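Local coordinates for glucan-binding protein C, GbpC (Streptococcus mutans UA159, PDB 5UQZ) that probably binds glucan at the cell wall surface and mediates both sucrose-independent and sucrose-dependent adherence of the bacterium, at residues M220-L225 and F329-A334; V236-L241 and G258-S263; G242-V247 and E310-T315. All coordinates share one frame; numbering follows the deposited sequence.

Interaction 1. Residues M220-L225 and F329-A334. With CA (calcium ion), chain B.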
loop_
_atom_site.group_PDB
_atom_site.type_symbol
_atom_site.label_atom_id
_atom_site.label_comp_id
_atom_site.label_asym_id
_atom_site.label_seq_id
_atom_site.Cartn_x
_atom_site.Cartn_y
_atom_site.Cartn_z
ATOM N N MET A 220 -0.017 1.280 13.833
ATOM C CA MET A 220 -0.329 0.519 12.634
ATOM C C MET A 220 -0.073 1.350 11.387
ATOM O O MET A 220 -0.236 2.575 11.362
ATOM C CB MET A 220 -1.765 0.038 12.689
ATOM C CG MET A 220 -1.939 -0.907 13.875
ATOM S SD MET A 220 -3.434 -1.866 13.870
ATOM C CE MET A 220 -3.023 -2.999 12.544
ATOM N N SER A 221 0.290 0.664 10.332
ATOM C CA SER A 221 0.652 1.303 9.081
ATOM C C SER A 221 -0.586 1.680 8.284
ATOM O O SER A 221 -1.585 0.959 8.265
ATOM C CB SER A 221 1.503 0.339 8.264
ATOM O OG SER A 221 0.773 -0.833 7.953
ATOM N N LEU A 222 -0.489 2.796 7.567
ATOM C CA LEU A 222 -1.451 3.190 6.542
ATOM C C LEU A 222 -0.594 3.602 5.342
ATOM O O LEU A 222 -0.513 4.775 4.928
ATOM C CB LEU A 222 -2.344 4.339 7.047
ATOM C CG LEU A 222 -3.200 3.921 8.261
ATOM C CD1 LEU A 222 -3.853 5.104 8.926
ATOM C CD2 LEU A 222 -4.240 2.842 7.914
ATOM N N SER A 223 0.070 2.610 4.766
ATOM C CA SER A 223 0.998 2.843 3.679
ATOM C C SER A 223 0.282 2.881 2.334
ATOM O O SER A 223 -0.907 2.574 2.211
ATOM C CB SER A 223 2.034 1.729 3.663
ATOM O OG SER A 223 2.748 1.693 4.896
ATOM N N SER A 224 1.035 3.283 1.303
ATOM C CA SER A 224 0.577 3.129 -0.067
ATOM C C SER A 224 -0.744 3.881 -0.316
ATOM O O SER A 224 -1.673 3.389 -0.945
ATOM C CB SER A 224 0.456 1.649 -0.419
ATOM O OG SER A 224 0.176 1.452 -1.789
ATOM N N LEU A 225 -0.789 5.156 0.111
ATOM C CA LEU A 225 -1.961 5.996 -0.159
ATOM C C LEU A 225 -1.676 6.793 -1.426
ATOM O O LEU A 225 -1.328 7.990 -1.393
ATOM C CB LEU A 225 -2.310 6.867 1.037
ATOM C CG LEU A 225 -2.702 6.078 2.308
ATOM C CD1 LEU A 225 -3.006 7.035 3.432
ATOM C CD2 LEU A 225 -3.860 5.125 2.085
ATOM N N PHE A 329 -5.474 -2.631 0.196
ATOM C CA PHE A 329 -5.353 -1.938 1.470
ATOM C C PHE A 329 -4.885 -2.943 2.491
ATOM O O PHE A 329 -5.586 -3.921 2.760
ATOM C CB PHE A 329 -6.707 -1.357 1.912
ATOM C CG PHE A 329 -6.593 -0.621 3.200
ATOM C CD1 PHE A 329 -6.148 0.686 3.219
ATOM C CD2 PHE A 329 -6.849 -1.261 4.404
ATOM C CE1 PHE A 329 -5.958 1.347 4.443
ATOM C CE2 PHE A 329 -6.672 -0.593 5.603
ATOM C CZ PHE A 329 -6.230 0.708 5.626
ATOM N N ALA A 330 -3.747 -2.668 3.100
ATOM C CA ALA A 330 -3.230 -3.496 4.161
ATOM C C ALA A 330 -2.939 -2.614 5.358
ATOM O O ALA A 330 -2.570 -1.437 5.205
ATOM C CB ALA A 330 -1.991 -4.292 3.759
ATOM N N THR A 331 -3.136 -3.155 6.545
ATOM C CA THR A 331 -2.631 -2.457 7.731
ATOM C C THR A 331 -2.062 -3.498 8.676
ATOM O O THR A 331 -2.593 -4.595 8.827
ATOM C CB THR A 331 -3.751 -1.579 8.400
ATOM O OG1 THR A 331 -3.177 -0.906 9.542
ATOM C CG2 THR A 331 -4.901 -2.439 8.887
ATOM N N ASN A 332 -0.960 -3.163 9.301
ATOM C CA ASN A 332 -0.161 -4.101 10.091
ATOM C C ASN A 332 0.798 -3.234 10.914
ATOM O O ASN A 332 0.703 -2.008 10.899
ATOM C CB ASN A 332 0.505 -5.108 9.164
ATOM C CG ASN A 332 1.195 -4.425 8.054
ATOM O OD1 ASN A 332 2.010 -3.487 8.287
ATOM N ND2 ASN A 332 0.841 -4.783 6.834
ATOM N N SER A 333 1.735 -3.852 11.611
ATOM C CA SER A 333 2.648 -3.078 12.455
ATOM C C SER A 333 3.855 -2.559 11.721
ATOM O O SER A 333 4.659 -1.851 12.335
ATOM C CB SER A 333 3.097 -3.897 13.656
ATOM O OG SER A 333 3.819 -5.052 13.263
ATOM N N ALA A 334 3.991 -2.843 10.420
ATOM C CA ALA A 334 5.193 -2.435 9.683
ATOM C C ALA A 334 5.013 -1.039 9.100
ATOM O O ALA A 334 4.738 -0.833 7.911
ATOM C CB ALA A 334 5.501 -3.459 8.620
HETATM CA CA CA B . -2.054 1.885 -2.725
HETATM O O HOH W 1 -0.163 -0.251 5.406
HETATM O O HOH W 2 -2.063 -0.457 2.031
HETATM O O HOH W 3 4.115 -0.518 5.329
HETATM O O HOH W 4 -2.916 1.167 4.252
HETATM O O HOH W 5 -0.652 0.673 -4.344
HETATM O O HOH W 6 -3.048 1.730 -5.083
HETATM O O HOH W 7 -2.872 -0.346 -3.421
HETATM O O HOH W 8 -3.053 0.906 -0.805
#
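S221 and the T331-N332 pair lock the end of strand 219-222 to the loop that follows strand 325-329. The S221 N-H points nearly straight at N332 O (2.8 Å, 163° at the hydrogen), and T331 OG1 returns a bond to S221 O at 2.8 Å, lying in the plane of that carbonyl. T331 reaches it because OG1 stands anti to its own backbone N (chi1 -179°). M220 packs beside this pair of bonds: its CB lies 3.6 Å from T331 OG1, and the chain bends at chi3, bringing CE close to the same hydroxyl and to N332 N. Beyond S221, L222 CD2 meets the edge of the F329 ring at CZ, 3.7 Å away and near the ring plane. This buried side packs between strands of the beta-supersandwich: M220 touches I201 of strand 194-204 and M305 of strand 303-306, and the F329 ring stacks with F314.

S221 OG, on the other side of the strand, sits 2.9 Å from N332 OD1, with N332 O also within range of its single proton. The same OD1 accepts from A334 N, forming an Asx turn that curls the loop over S221 CB, while N332 ND2 is held by T177 O.

From S223 onward the two chains part and water fills in. One molecule donates to both S221 OG and A330 O and accepts from S223 N; another joins S223 OG to A334 O, and a third accepts from A330 N. S224, past the last direct contact, turns to the calcium ion and chelates it through its backbone O at 2.4 Å and OG at 2.5 Å; D285 OD1 is hydrogen-bonded to that OG.

Interaction 2. Residues V236-L241 and G258-S263. With CA (calcium ion), chain B.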
loop_
_atom_site.group_PDB
_atom_site.type_symbol
_atom_site.label_atom_id
_atom_site.label_comp_id
_atom_site.label_asym_id
_atom_site.label_seq_id
_atom_site.Cartn_x
_atom_site.Cartn_y
_atom_site.Cartn_z
ATOM N N VAL A 236 -7.435 8.989 -5.876
ATOM C CA VAL A 236 -6.928 9.314 -4.547
ATOM C C VAL A 236 -7.369 8.226 -3.579
ATOM O O VAL A 236 -8.549 7.837 -3.551
ATOM C CB VAL A 236 -7.429 10.697 -4.060
ATOM C CG1 VAL A 236 -6.720 11.089 -2.758
ATOM C CG2 VAL A 236 -7.297 11.804 -5.071
ATOM N N GLU A 237 -6.418 7.750 -2.771
ATOM C CA GLU A 237 -6.665 6.783 -1.700
ATOM C C GLU A 237 -6.611 7.525 -0.375
ATOM O O GLU A 237 -5.666 8.281 -0.117
ATOM C CB GLU A 237 -5.634 5.659 -1.799
ATOM C CG GLU A 237 -5.780 4.952 -3.144
ATOM C CD GLU A 237 -4.761 3.900 -3.504
ATOM O OE1 GLU A 237 -3.948 3.471 -2.671
ATOM O OE2 GLU A 237 -4.824 3.473 -4.701
ATOM N N LYS A 238 -7.610 7.294 0.470
ATOM C CA LYS A 238 -7.798 8.056 1.707
ATOM C C LYS A 238 -8.175 7.134 2.849
ATOM O O LYS A 238 -8.744 6.067 2.634
ATOM C CB LYS A 238 -8.968 9.075 1.550
ATOM C CG LYS A 238 -8.848 10.017 0.351
ATOM C CD LYS A 238 -9.977 11.037 0.359
ATOM C CE LYS A 238 -9.798 12.063 -0.730
ATOM N NZ LYS A 238 -10.984 12.941 -0.824
ATOM N N VAL A 239 -7.867 7.587 4.073
ATOM C CA VAL A 239 -8.340 6.883 5.264
ATOM C C VAL A 239 -8.994 7.880 6.211
ATOM O O VAL A 239 -8.390 8.907 6.547
ATOM C CB VAL A 239 -7.214 6.124 5.981
ATOM C CG1 VAL A 239 -7.812 5.297 7.151
ATOM C CG2 VAL A 239 -6.491 5.240 5.010
ATOM N N ASN A 240 -10.204 7.578 6.681
ATOM C CA ASN A 240 -10.836 8.298 7.769
ATOM C C ASN A 240 -10.553 7.489 9.030
ATOM O O ASN A 240 -11.021 6.347 9.167
ATOM C CB ASN A 240 -12.333 8.436 7.524
ATOM C CG ASN A 240 -13.001 9.283 8.585
ATOM O OD1 ASN A 240 -12.645 9.220 9.768
ATOM N ND2 ASN A 240 -13.967 10.123 8.169
ATOM N N LEU A 241 -9.761 8.059 9.934
ATOM C CA LEU A 241 -9.288 7.300 11.084
ATOM C C LEU A 241 -10.324 7.186 12.194
ATOM O O LEU A 241 -10.088 6.409 13.139
ATOM C CB LEU A 241 -8.005 7.903 11.682
ATOM C CG LEU A 241 -6.766 7.582 10.797
ATOM C CD1 LEU A 241 -6.772 8.240 9.425
ATOM C CD2 LEU A 241 -5.570 8.091 11.538
ATOM N N GLY A 258 -8.881 17.597 7.364
ATOM C CA GLY A 258 -10.124 17.518 8.058
ATOM C C GLY A 258 -10.245 16.201 8.737
ATOM O O GLY A 258 -9.530 15.897 9.703
ATOM N N ASN A 259 -11.079 15.366 8.122
ATOM C CA ASN A 259 -11.472 14.089 8.675
ATOM C C ASN A 259 -10.654 12.928 8.113
ATOM O O ASN A 259 -10.741 11.830 8.642
ATOM C CB ASN A 259 -12.987 13.850 8.398
ATOM C CG ASN A 259 -13.892 14.853 9.046
ATOM O OD1 ASN A 259 -13.635 15.350 10.148
ATOM N ND2 ASN A 259 -15.003 15.132 8.372
ATOM N N GLU A 260 -9.840 13.149 7.091
ATOM C CA GLU A 260 -9.199 12.045 6.399
ATOM C C GLU A 260 -7.708 12.313 6.219
ATOM O O GLU A 260 -7.268 13.459 6.162
ATOM C CB GLU A 260 -9.841 11.874 5.038
ATOM C CG GLU A 260 -11.312 11.378 5.084
ATOM C CD GLU A 260 -11.898 11.316 3.713
ATOM O OE1 GLU A 260 -12.101 12.388 3.131
ATOM O OE2 GLU A 260 -12.079 10.202 3.184
ATOM N N ILE A 261 -6.942 11.246 6.057
ATOM C CA ILE A 261 -5.537 11.354 5.656
ATOM C C ILE A 261 -5.397 10.907 4.216
ATOM O O ILE A 261 -6.027 9.933 3.786
ATOM C CB ILE A 261 -4.527 10.634 6.571
ATOM C CG1 ILE A 261 -4.683 9.113 6.513
ATOM C CG2 ILE A 261 -4.667 11.204 8.011
ATOM C CD1 ILE A 261 -3.499 8.382 7.145
ATOM N N TYR A 262 -4.570 11.629 3.468
ATOM C CA TYR A 262 -4.280 11.314 2.080
ATOM C C TYR A 262 -3.219 12.299 1.614
ATOM O O TYR A 262 -2.870 13.265 2.305
ATOM C CB TYR A 262 -5.512 11.393 1.173
ATOM C CG TYR A 262 -6.304 12.672 1.151
ATOM C CD1 TYR A 262 -7.307 12.907 2.102
ATOM C CD2 TYR A 262 -6.051 13.632 0.169
ATOM C CE1 TYR A 262 -8.070 14.071 2.073
ATOM C CE2 TYR A 262 -6.800 14.827 0.134
ATOM C CZ TYR A 262 -7.787 15.042 1.094
ATOM O OH TYR A 262 -8.503 16.212 1.065
ATOM N N SER A 263 -2.734 12.068 0.398
ATOM C CA SER A 263 -1.829 12.994 -0.262
ATOM C C SER A 263 -2.652 13.997 -1.036
ATOM O O SER A 263 -3.329 13.630 -1.986
ATOM C CB SER A 263 -0.905 12.213 -1.196
ATOM O OG SER A 263 0.016 13.055 -1.871
HETATM CA CA CA B . -2.054 1.885 -2.725
HETATM O O HOH W 9 -3.508 9.775 -1.151
HETATM O O HOH W 6 -3.048 1.730 -5.083
HETATM O O HOH W 10 -11.700 14.221 1.517
HETATM O O HOH W 5 -0.652 0.673 -4.344
HETATM O O HOH W 7 -2.872 -0.346 -3.421
HETATM O O HOH W 8 -3.053 0.906 -0.805
#
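An antiparallel strand pair, with a calcium ligand on one of its strands, brings V239 opposite I261 and K238 beside Y262. V239 and I261 form a hydrogen-bonded pair: V239 N donates to I261 O at 3.0 Å and I261 N to V239 O at 2.8 Å. Their side chains share the buried face, where the L241 side chain crosses that of I261 at about a right angle, its CD1 touching CG1 at 3.7 Å; L225 and F246 also pack against I261.

K238 runs alongside the Y262 side chain, extended beyond CG. Its CE sits over the ring centre, 3.7 Å above the plane, in a CH-pi contact, and NZ follows as a cation-pi partner 4.5 Å from the centroid. Y262 CG stands between its own backbone N and carbonyl carbon (chi1 55°), and the ring beyond it presents a face to the lysine. E260 crosses the lysine from the other strand; a water links K238 NZ to E260 OE1, which are themselves 4.1 Å apart, too far for a salt bridge.

The pair belongs to the large antiparallel sheet of the supersandwich, with strand 233-240 lying between 260-263 and 312-319. Toward S263 the direct bonding gives way to a water that donates to E237 O and accepts from S263 N. E237 OE1 binds the calcium ion at 2.5 Å. OE2 accepts from H235 NE2 and from a calcium-bound water, which would fix the carboxylate's rotation.

Interaction 3. Residues G242-V247 and E310-T315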
loop_
_atom_site.group_PDB
_atom_site.type_symbol
_atom_site.label_atom_id
_atom_site.label_comp_id
_atom_site.label_asym_id
_atom_site.label_seq_id
_atom_site.Cartn_x
_atom_site.Cartn_y
_atom_site.Cartn_z
ATOM N N GLY A 242 -11.444 7.900 12.111
ATOM C CA GLY A 242 -12.413 7.768 13.175
ATOM C C GLY A 242 -11.810 8.253 14.476
ATOM O O GLY A 242 -11.147 9.293 14.539
ATOM N N ASP A 243 -12.039 7.490 15.537
ATOM C CA ASP A 243 -11.485 7.789 16.849
ATOM C C ASP A 243 -10.032 7.360 17.044
ATOM O O ASP A 243 -9.444 7.609 18.115
ATOM C CB ASP A 243 -12.398 7.179 17.917
ATOM C CG ASP A 243 -12.158 7.761 19.301
ATOM O OD1 ASP A 243 -11.949 8.994 19.406
ATOM O OD2 ASP A 243 -12.149 6.991 20.250
ATOM N N ASN A 244 -9.417 6.761 16.036
ATOM C CA ASN A 244 -7.981 6.453 16.099
ATOM C C ASN A 244 -7.189 7.711 15.799
ATOM O O ASN A 244 -7.740 8.702 15.319
ATOM C CB ASN A 244 -7.684 5.340 15.119
ATOM C CG ASN A 244 -8.602 4.160 15.367
ATOM O OD1 ASN A 244 -8.471 3.457 16.383
ATOM N ND2 ASN A 244 -9.525 3.886 14.432
ATOM N N GLU A 245 -5.892 7.695 16.099
ATOM C CA GLU A 245 -5.081 8.911 16.065
ATOM C C GLU A 245 -4.057 8.865 14.943
ATOM O O GLU A 245 -3.267 7.932 14.861
ATOM C CB GLU A 245 -4.398 9.100 17.405
ATOM C CG GLU A 245 -3.653 10.369 17.517
ATOM C CD GLU A 245 -3.225 10.678 18.939
ATOM O OE1 GLU A 245 -2.518 11.711 19.073
ATOM O OE2 GLU A 245 -3.605 9.928 19.885
ATOM N N PHE A 246 -3.984 9.925 14.137
ATOM C CA PHE A 246 -3.015 9.988 13.050
ATOM C C PHE A 246 -1.608 10.174 13.598
ATOM O O PHE A 246 -1.400 10.972 14.506
ATOM C CB PHE A 246 -3.356 11.182 12.144
ATOM C CG PHE A 246 -2.393 11.404 11.007
ATOM C CD1 PHE A 246 -1.982 10.378 10.176
ATOM C CD2 PHE A 246 -1.997 12.703 10.702
ATOM C CE1 PHE A 246 -1.173 10.627 9.094
ATOM C CE2 PHE A 246 -1.167 12.956 9.615
ATOM C CZ PHE A 246 -0.742 11.917 8.819
ATOM N N VAL A 247 -0.648 9.439 13.035
ATOM C CA VAL A 247 0.768 9.633 13.261
ATOM C C VAL A 247 1.384 10.051 11.925
ATOM O O VAL A 247 1.470 9.242 10.978
ATOM C CB VAL A 247 1.423 8.367 13.825
ATOM C CG1 VAL A 247 2.914 8.607 13.978
ATOM C CG2 VAL A 247 0.769 7.980 15.170
ATOM N N GLU A 310 -11.054 1.044 17.431
ATOM C CA GLU A 310 -12.306 1.579 16.928
ATOM C C GLU A 310 -12.327 1.570 15.403
ATOM O O GLU A 310 -11.275 1.545 14.753
ATOM C CB GLU A 310 -12.438 3.004 17.470
ATOM C CG GLU A 310 -12.518 2.995 19.013
ATOM C CD GLU A 310 -13.599 3.883 19.599
ATOM O OE1 GLU A 310 -14.388 4.565 18.894
ATOM O OE2 GLU A 310 -13.650 3.912 20.838
ATOM N N PRO A 311 -13.502 1.587 14.791
ATOM C CA PRO A 311 -13.558 1.445 13.306
ATOM C C PRO A 311 -12.876 2.610 12.580
ATOM O O PRO A 311 -12.781 3.754 13.077
ATOM C CB PRO A 311 -15.067 1.445 13.016
ATOM C CG PRO A 311 -15.678 0.934 14.315
ATOM C CD PRO A 311 -14.838 1.536 15.433
ATOM N N PHE A 312 -12.406 2.287 11.382
ATOM C CA PHE A 312 -11.838 3.270 10.481
ATOM C C PHE A 312 -12.269 2.899 9.074
ATOM O O PHE A 312 -12.713 1.788 8.830
ATOM C CB PHE A 312 -10.300 3.340 10.634
ATOM C CG PHE A 312 -9.607 2.057 10.405
ATOM C CD1 PHE A 312 -9.482 1.134 11.460
ATOM C CD2 PHE A 312 -9.080 1.728 9.156
ATOM C CE1 PHE A 312 -8.845 -0.104 11.273
ATOM C CE2 PHE A 312 -8.430 0.499 8.986
ATOM C CZ PHE A 312 -8.328 -0.410 10.040
ATOM N N THR A 313 -12.139 3.844 8.140
ATOM C CA THR A 313 -12.679 3.631 6.794
ATOM C C THR A 313 -11.660 4.034 5.747
ATOM O O THR A 313 -11.136 5.148 5.791
ATOM C CB THR A 313 -13.944 4.479 6.616
ATOM O OG1 THR A 313 -14.896 4.100 7.613
ATOM C CG2 THR A 313 -14.559 4.290 5.227
ATOM N N PHE A 314 -11.390 3.167 4.781
ATOM C CA PHE A 314 -10.551 3.557 3.659
ATOM C C PHE A 314 -11.413 3.762 2.429
ATOM O O PHE A 314 -12.477 3.129 2.279
ATOM C CB PHE A 314 -9.423 2.564 3.396
ATOM C CG PHE A 314 -9.835 1.188 2.884
ATOM C CD1 PHE A 314 -10.052 0.999 1.509
ATOM C CD2 PHE A 314 -9.912 0.113 3.737
ATOM C CE1 PHE A 314 -10.383 -0.255 1.020
ATOM C CE2 PHE A 314 -10.243 -1.161 3.228
ATOM C CZ PHE A 314 -10.466 -1.350 1.870
ATOM N N THR A 315 -10.970 4.675 1.563
ATOM C CA THR A 315 -11.684 4.921 0.325
ATOM C C THR A 315 -10.719 5.066 -0.835
ATOM O O THR A 315 -9.559 5.470 -0.670
ATOM C CB THR A 315 -12.627 6.163 0.359
ATOM O OG1 THR A 315 -11.850 7.355 0.382
ATOM C CG2 THR A 315 -13.524 6.164 1.589
HETATM O O HOH W 11 -13.757 5.246 15.136
#
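N244 supplies the direct hydrogen bond of this contact: its ND2 donates to E310 O at 2.9 Å, with an almost linear N-H...O angle of 179°. The acceptor lies in the plane of the N244 amide, whereas the donor stands well above the plane of the E310 carbonyl. ND2 also donates to L241 O, and OD1 accepts from K308 N, which ties down both ends of the amide.

A water makes a second polar bridge, accepting from D243 N and donating to P311 O at 2.7 Å. Here the turn after strand 233-240 meets the residues leading into strand 312-319, its neighbour in the antiparallel sheet of the supersandwich.

Van der Waals contact is thin. D243 CB lies 3.4 Å from E310 OE1, and N244 ND2 comes within 3.9 Å of F312 CB.

Like charges also come close on the outer side of the contact. D243 OD2 and E310 OE2 are 3.5 Å apart, their carboxylate planes turned 59° against each other; such closeness could raise the proton affinity of either acid.

In the fold
Interactions 1 and 2 converge on the calcium ion: S224 and E237 bind it, with S224 O and E237 OE1 2.9 Å apart, and N226 completes the protein ligands. They also share an apolar layer where L222 CD1 meets I261 CD1 at 3.7 Å. Interactions 2 and 3 are joined through neighbouring strands 233-240 and 312-319 of one sheet, probably hydrogen-bonded between N240 N and T313 O at 2.8 Å. Interaction 3 meets interaction 1 where F329 CE2 lies 4.0 Å from F312 CE2, but is remote from the site, the F312 side chain being about 13 Å from the calcium ion. All segments lie in the glucan-binding protein C region of this longer, wall-anchored protein.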